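Long-range contacts in arginine decarboxylase, A207R protein (Paramecium bursaria Chlorella virus 1, PDB 2NVA), which decarboxylates arginine to agmatine with the help of pyridoxal 5'-phosphate, as a viral member of the eukaryotic ornithine decarboxylase-like family: residues Cys49-Val54 against Tyr353-Thr358; Gly288-Val293 against Pro348-Tyr353. All blocks are in the same frame, centred on the assembly; numbering follows the deposited sequence.

Contact 1: Cys49-Val54 against Tyr353-Thr358. With PL2 ((4-{[(4-{[amino(imino)methyl]amino}butyl)amino]methyl}-5-hydroxy-6-methylpyridin-3-yl)methyl dihydrogen phosphate), chain I.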
# COMPACT_ATOMS: atom_id res chain seq x y z
N CYS A 49 -10.25 9.96 -2.45
CA CYS A 49 -10.35 9.72 -1.01
C CYS A 49 -11.21 8.48 -0.69
O CYS A 49 -10.90 7.73 0.24
CB CYS A 49 -10.91 10.96 -0.32
SG CYS A 49 -10.98 10.86 1.49
N ASN A 50 -12.27 8.30 -1.48
CA ASN A 50 -13.17 7.16 -1.35
C ASN A 50 -14.04 7.14 -2.59
O ASN A 50 -14.84 8.06 -2.80
CB ASN A 50 -14.03 7.27 -0.09
CG ASN A 50 -14.80 6.00 0.21
OD1 ASN A 50 -15.09 5.23 -0.70
ND2 ASN A 50 -15.11 5.77 1.48
N ASN A 51 -13.86 6.12 -3.42
CA ASN A 51 -14.58 6.03 -4.69
C ASN A 51 -15.76 5.05 -4.65
O ASN A 51 -16.22 4.60 -5.69
CB ASN A 51 -13.61 5.64 -5.80
CG ASN A 51 -12.80 4.40 -5.45
OD1 ASN A 51 -13.21 3.57 -4.63
ND2 ASN A 51 -11.64 4.27 -6.08
N ASP A 52 -16.21 4.71 -3.44
CA ASP A 52 -17.40 3.89 -3.25
C ASP A 52 -18.53 4.40 -4.14
O ASP A 52 -18.89 5.58 -4.09
CB ASP A 52 -17.79 3.92 -1.77
CG ASP A 52 -19.06 3.15 -1.49
OD1 ASP A 52 -20.14 3.77 -1.49
OD2 ASP A 52 -18.97 1.92 -1.28
N GLU A 53 -19.11 3.52 -4.95
CA GLU A 53 -20.09 3.98 -5.94
C GLU A 53 -21.39 4.55 -5.36
O GLU A 53 -22.02 5.41 -5.99
CB GLU A 53 -20.34 2.95 -7.04
CG GLU A 53 -21.08 1.72 -6.64
CD GLU A 53 -21.27 0.76 -7.83
OE1 GLU A 53 -22.41 0.31 -8.06
OE2 GLU A 53 -20.26 0.47 -8.53
N VAL A 54 -21.77 4.09 -4.17
CA VAL A 54 -22.94 4.66 -3.48
C VAL A 54 -22.63 6.07 -2.97
O VAL A 54 -23.48 6.97 -3.05
CB VAL A 54 -23.44 3.73 -2.34
CG1 VAL A 54 -24.48 4.42 -1.47
CG2 VAL A 54 -24.01 2.45 -2.94
N TYR A 353 -9.41 7.55 2.85
CA TYR A 353 -8.11 6.94 2.51
C TYR A 353 -7.98 5.59 3.23
O TYR A 353 -6.94 5.30 3.83
CB TYR A 353 -6.94 7.88 2.87
CG TYR A 353 -7.08 9.22 2.18
CD1 TYR A 353 -6.92 9.33 0.80
CD2 TYR A 353 -7.41 10.37 2.90
CE1 TYR A 353 -7.07 10.54 0.15
CE2 TYR A 353 -7.56 11.59 2.26
CZ TYR A 353 -7.40 11.67 0.88
OH TYR A 353 -7.55 12.87 0.22
N THR A 354 -9.05 4.79 3.16
CA THR A 354 -9.08 3.49 3.82
C THR A 354 -9.27 2.39 2.78
O THR A 354 -8.29 1.76 2.35
CB THR A 354 -10.16 3.44 4.92
OG1 THR A 354 -11.44 3.80 4.37
CG2 THR A 354 -9.81 4.44 6.02
N ASN A 355 -10.51 2.20 2.33
CA ASN A 355 -10.80 1.17 1.32
C ASN A 355 -10.08 1.39 -0.02
O ASN A 355 -9.75 0.43 -0.69
CB ASN A 355 -12.31 0.99 1.10
CG ASN A 355 -13.05 2.31 0.94
OD1 ASN A 355 -13.24 3.06 1.91
ND2 ASN A 355 -13.51 2.59 -0.29
N VAL A 356 -9.86 2.65 -0.41
CA VAL A 356 -9.20 2.95 -1.70
C VAL A 356 -7.74 2.47 -1.75
O VAL A 356 -7.16 2.33 -2.83
CB VAL A 356 -9.24 4.45 -2.05
CG1 VAL A 356 -10.67 4.89 -2.38
CG2 VAL A 356 -8.64 5.30 -0.91
N LEU A 357 -7.15 2.23 -0.57
CA LEU A 357 -5.74 1.88 -0.52
C LEU A 357 -5.47 0.39 -0.24
O LEU A 357 -4.35 0.01 0.12
CB LEU A 357 -5.02 2.76 0.48
CG LEU A 357 -4.68 4.12 -0.13
CD1 LEU A 357 -4.75 5.20 0.90
CD2 LEU A 357 -3.30 4.07 -0.76
N THR A 358 -6.49 -0.43 -0.45
CA THR A 358 -6.42 -1.87 -0.19
C THR A 358 -5.42 -2.55 -1.13
O THR A 358 -5.36 -2.24 -2.31
CB THR A 358 -7.83 -2.52 -0.32
OG1 THR A 358 -8.69 -1.89 0.64
CG2 THR A 358 -7.77 -4.01 0.00
N1 PL2 I . -7.46 17.89 -4.09
C2 PL2 I . -6.25 17.47 -4.48
C2A PL2 I . -5.64 17.99 -5.80
C3 PL2 I . -5.55 16.57 -3.66
O3 PL2 I . -4.32 16.18 -4.07
C4 PL2 I . -6.10 16.10 -2.45
C4A PL2 I . -5.36 15.09 -1.51
C5 PL2 I . -7.37 16.59 -2.11
C6 PL2 I . -8.03 17.47 -2.95
P PL2 I . -8.38 16.04 1.63
N PL2 I . -3.89 15.17 -1.64
CA PL2 I . -3.27 13.85 -1.50
CG PL2 I . -2.91 11.86 0.02
OP2 PL2 I . -7.43 16.15 2.92
OP3 PL2 I . -8.94 14.51 1.61
OP1 PL2 I . -9.49 17.04 1.67
OP4 PL2 I . -7.37 16.22 0.40
C5M PL2 I . -8.06 16.14 -0.80
CB PL2 I . -3.64 13.19 -0.16
CD PL2 I . -3.26 11.21 1.38
NE PL2 I . -2.57 9.89 1.40
CZ PL2 I . -2.82 8.89 2.25
NH2 PL2 I . -2.12 7.74 2.13
NH1 PL2 I . -3.74 9.01 3.21
O HOH W 1 -11.29 5.09 1.22
O HOH W 2 -15.89 3.19 2.66
O HOH W 3 -9.02 2.49 -5.11
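Cys49 and Tyr353 meet backbone to backbone: Tyr353 N donates to Cys49 O (3.0 Å), and water 1 bridges Cys49 O and Thr354 N, probably donating to the former. Cys49 SG, anti to its backbone N (chi1 -176°), rests over one face of the Tyr353 ring, offset toward the rim and 3.6 Å from CE2. Over the centre of the opposite face passes CD of the bound PL2, and Tyr353 OH donates to the phosphate oxygen OP3 of PL2 (2.6 Å).

Farther along, Asn50 and Asn355 cross at about a right angle. Asn355 ND2 gives an almost straight bond to Asn50 OD1 (3.1 Å) from above the carbonyl plane; Asp52 N, completing an Asx turn, reaches the same oxygen from the opposite face. Asn50 ND2 is held by Gly351 O, and water 2 ties it to Asn355 OD1. Val356 CG1 packs on Asn50 CA (3.5 Å) and touches Asn51 OD1.

A sulfur-aromatic contact on one face and ligand on the other thus sandwich the ring of the phosphate-binding tyrosine of a fold-type III decarboxylase site, against the loop leading from barrel strand 41-46 to helix 53-61.

Contact 2: Gly288-Val293 against Pro348-Tyr353. With PL2 ((4-{[(4-{[amino(imino)methyl]amino}butyl)amino]methyl}-5-hydroxy-6-methylpyridin-3-yl)methyl dihydrogen phosphate), chain I.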
# COMPACT_ATOMS: atom_id res chain seq x y z
N GLY A 288 -4.31 -3.57 4.15
CA GLY A 288 -5.72 -3.64 3.78
C GLY A 288 -6.34 -2.28 3.98
O GLY A 288 -6.05 -1.34 3.23
N GLY A 289 -7.17 -2.15 5.01
CA GLY A 289 -7.89 -0.91 5.28
C GLY A 289 -7.18 0.09 6.18
O GLY A 289 -7.68 1.20 6.39
N PHE A 290 -6.03 -0.31 6.72
CA PHE A 290 -5.35 0.51 7.74
C PHE A 290 -4.06 1.20 7.30
O PHE A 290 -3.15 1.42 8.12
CB PHE A 290 -5.12 -0.31 9.02
CG PHE A 290 -6.40 -0.63 9.75
CD1 PHE A 290 -6.86 0.20 10.78
CD2 PHE A 290 -7.18 -1.73 9.39
CE1 PHE A 290 -8.06 -0.09 11.44
CE2 PHE A 290 -8.36 -2.02 10.05
CZ PHE A 290 -8.80 -1.19 11.07
N SER A 291 -3.98 1.58 6.02
CA SER A 291 -2.77 2.26 5.54
C SER A 291 -2.55 3.61 6.22
O SER A 291 -1.42 4.09 6.26
CB SER A 291 -2.79 2.42 4.01
OG SER A 291 -3.88 3.23 3.62
N ASN A 292 -3.62 4.22 6.74
CA ASN A 292 -3.49 5.49 7.47
C ASN A 292 -2.59 5.42 8.72
O ASN A 292 -2.07 6.44 9.19
CB ASN A 292 -4.86 6.06 7.85
CG ASN A 292 -5.55 6.73 6.67
OD1 ASN A 292 -4.88 7.18 5.73
ND2 ASN A 292 -6.89 6.80 6.70
N VAL A 293 -2.46 4.22 9.28
CA VAL A 293 -1.54 4.00 10.39
C VAL A 293 -0.11 4.31 9.92
O VAL A 293 0.70 4.86 10.66
CB VAL A 293 -1.67 2.56 10.93
CG1 VAL A 293 -0.63 2.27 12.02
CG2 VAL A 293 -3.09 2.33 11.46
N PRO A 348 -14.42 3.51 14.32
CA PRO A 348 -15.28 4.60 13.87
C PRO A 348 -14.59 5.49 12.83
O PRO A 348 -13.37 5.53 12.80
CB PRO A 348 -15.52 5.42 15.16
CG PRO A 348 -15.14 4.51 16.30
CD PRO A 348 -14.05 3.62 15.75
N SER A 349 -15.38 6.18 12.02
CA SER A 349 -14.88 7.22 11.10
C SER A 349 -13.74 6.70 10.23
O SER A 349 -12.65 7.26 10.18
CB SER A 349 -14.47 8.49 11.87
OG SER A 349 -15.60 9.00 12.61
N TRP A 350 -14.03 5.60 9.54
CA TRP A 350 -13.00 4.90 8.78
C TRP A 350 -13.29 4.92 7.27
O TRP A 350 -13.17 3.90 6.58
CB TRP A 350 -12.81 3.45 9.29
CG TRP A 350 -11.38 3.05 9.19
CD1 TRP A 350 -10.82 2.16 8.31
CD2 TRP A 350 -10.30 3.57 9.96
NE1 TRP A 350 -9.45 2.10 8.50
CE2 TRP A 350 -9.11 2.95 9.51
CE3 TRP A 350 -10.23 4.52 11.00
CZ2 TRP A 350 -7.85 3.26 10.06
CZ3 TRP A 350 -8.97 4.81 11.56
CH2 TRP A 350 -7.80 4.18 11.08
N GLY A 351 -13.67 6.10 6.76
CA GLY A 351 -14.05 6.22 5.37
C GLY A 351 -13.08 6.99 4.47
O GLY A 351 -13.26 7.00 3.26
N ALA A 352 -12.06 7.62 5.05
CA ALA A 352 -11.15 8.48 4.28
C ALA A 352 -9.77 7.84 4.11
O ALA A 352 -9.08 7.62 5.10
CB ALA A 352 -11.03 9.83 4.94
N TYR A 353 -9.41 7.55 2.85
CA TYR A 353 -8.11 6.94 2.51
C TYR A 353 -7.98 5.59 3.23
O TYR A 353 -6.94 5.30 3.83
CB TYR A 353 -6.94 7.88 2.87
CG TYR A 353 -7.08 9.22 2.18
CD1 TYR A 353 -6.92 9.33 0.80
CD2 TYR A 353 -7.41 10.37 2.90
CE1 TYR A 353 -7.07 10.54 0.15
CE2 TYR A 353 -7.56 11.59 2.26
CZ TYR A 353 -7.40 11.67 0.88
OH TYR A 353 -7.55 12.87 0.22
N1 PL2 I . -7.46 17.89 -4.09
C2 PL2 I . -6.25 17.47 -4.48
C2A PL2 I . -5.64 17.99 -5.80
C3 PL2 I . -5.55 16.57 -3.66
O3 PL2 I . -4.32 16.18 -4.07
C4 PL2 I . -6.10 16.10 -2.45
C4A PL2 I . -5.36 15.09 -1.51
C5 PL2 I . -7.37 16.59 -2.11
C6 PL2 I . -8.03 17.47 -2.95
P PL2 I . -8.38 16.04 1.63
N PL2 I . -3.89 15.17 -1.64
CA PL2 I . -3.27 13.85 -1.50
CG PL2 I . -2.91 11.86 0.02
OP2 PL2 I . -7.43 16.15 2.92
OP3 PL2 I . -8.94 14.51 1.61
OP1 PL2 I . -9.49 17.04 1.67
OP4 PL2 I . -7.37 16.22 0.40
C5M PL2 I . -8.06 16.14 -0.80
CB PL2 I . -3.64 13.19 -0.16
CD PL2 I . -3.26 11.21 1.38
NE PL2 I . -2.57 9.89 1.40
CZ PL2 I . -2.82 8.89 2.25
NH2 PL2 I . -2.12 7.74 2.13
NH1 PL2 I . -3.74 9.01 3.21
O HOH W 4 -6.26 3.65 6.00
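Asn292 and Tyr353 belong to the agmatine end of the active-site pocket, where the guanidinium group of PL2 lies beside the loop that follows strand 344-347. Asn292 OD1 accepts a weak hydrogen bond from NH1 of PL2 (3.3 Å) and touches Tyr353 CB. The other branch of the same amide points into the loop: Asn292 ND2 donates to Ala352 O (2.8 Å), which lies within the amide plane, and the donor stands nearly along the C=O axis. CG, anti to the carbonyl carbon (chi1 -78°), brings the amide to the loop, and chi2 of -25° turns OD1 toward the agmatine part of PL2; Ala352 O acts as a second-shell partner that would fix which way the amide is turned.

Water 4 takes the N-H of Asn292 and lies within 2.9 Å of both Gly289 O and Tyr353 O, to which it probably donates. Gly289 O also takes the indole N-H of Trp350, at 2.9 Å from NE1; the donor stands above the carbonyl plane. The side chains of Phe290 and Trp350 cross at about a right angle, while the planes of the Phe290 ring and the five-membered ring of Trp350 are 38° apart, an oblique pair. The touch is close, Phe290 CD1 being 3.3 Å from Trp350 CZ2.

Both aromatic side chains reach Leu264 of strand 262-274, and Phe290 meets Phe347, at the end of strand 344-347, edge-to-face. Ala352 and Tyr353 turn instead to Arg255 of helix 255-258, and Tyr353 also packs on Phe361 of the second subunit.

Overall arrangement
Both contacts are buried and share Tyr353, the point where the loop after strand 344-347 turns from one set of partners to the other; their centres lie about 9 Å apart. Contact 1 joins that loop to the pyridoxal-binding barrel and concerns the phosphate of PL2, with Asn51 and Asn355 partly exposed and water joining its polar side chains. Contact 2 stays within the C-terminal part of the chain, joining the loop to the residues that lead into helix 292-295; it is lined by aromatic rings and serves the guanidinium end. The two meet where Cys49 SG packs on Ala352 CB and Leu357 CB on Ser291 OG. Asp325 of the second subunit also binds PL2, placing the shared site at the dimer interface.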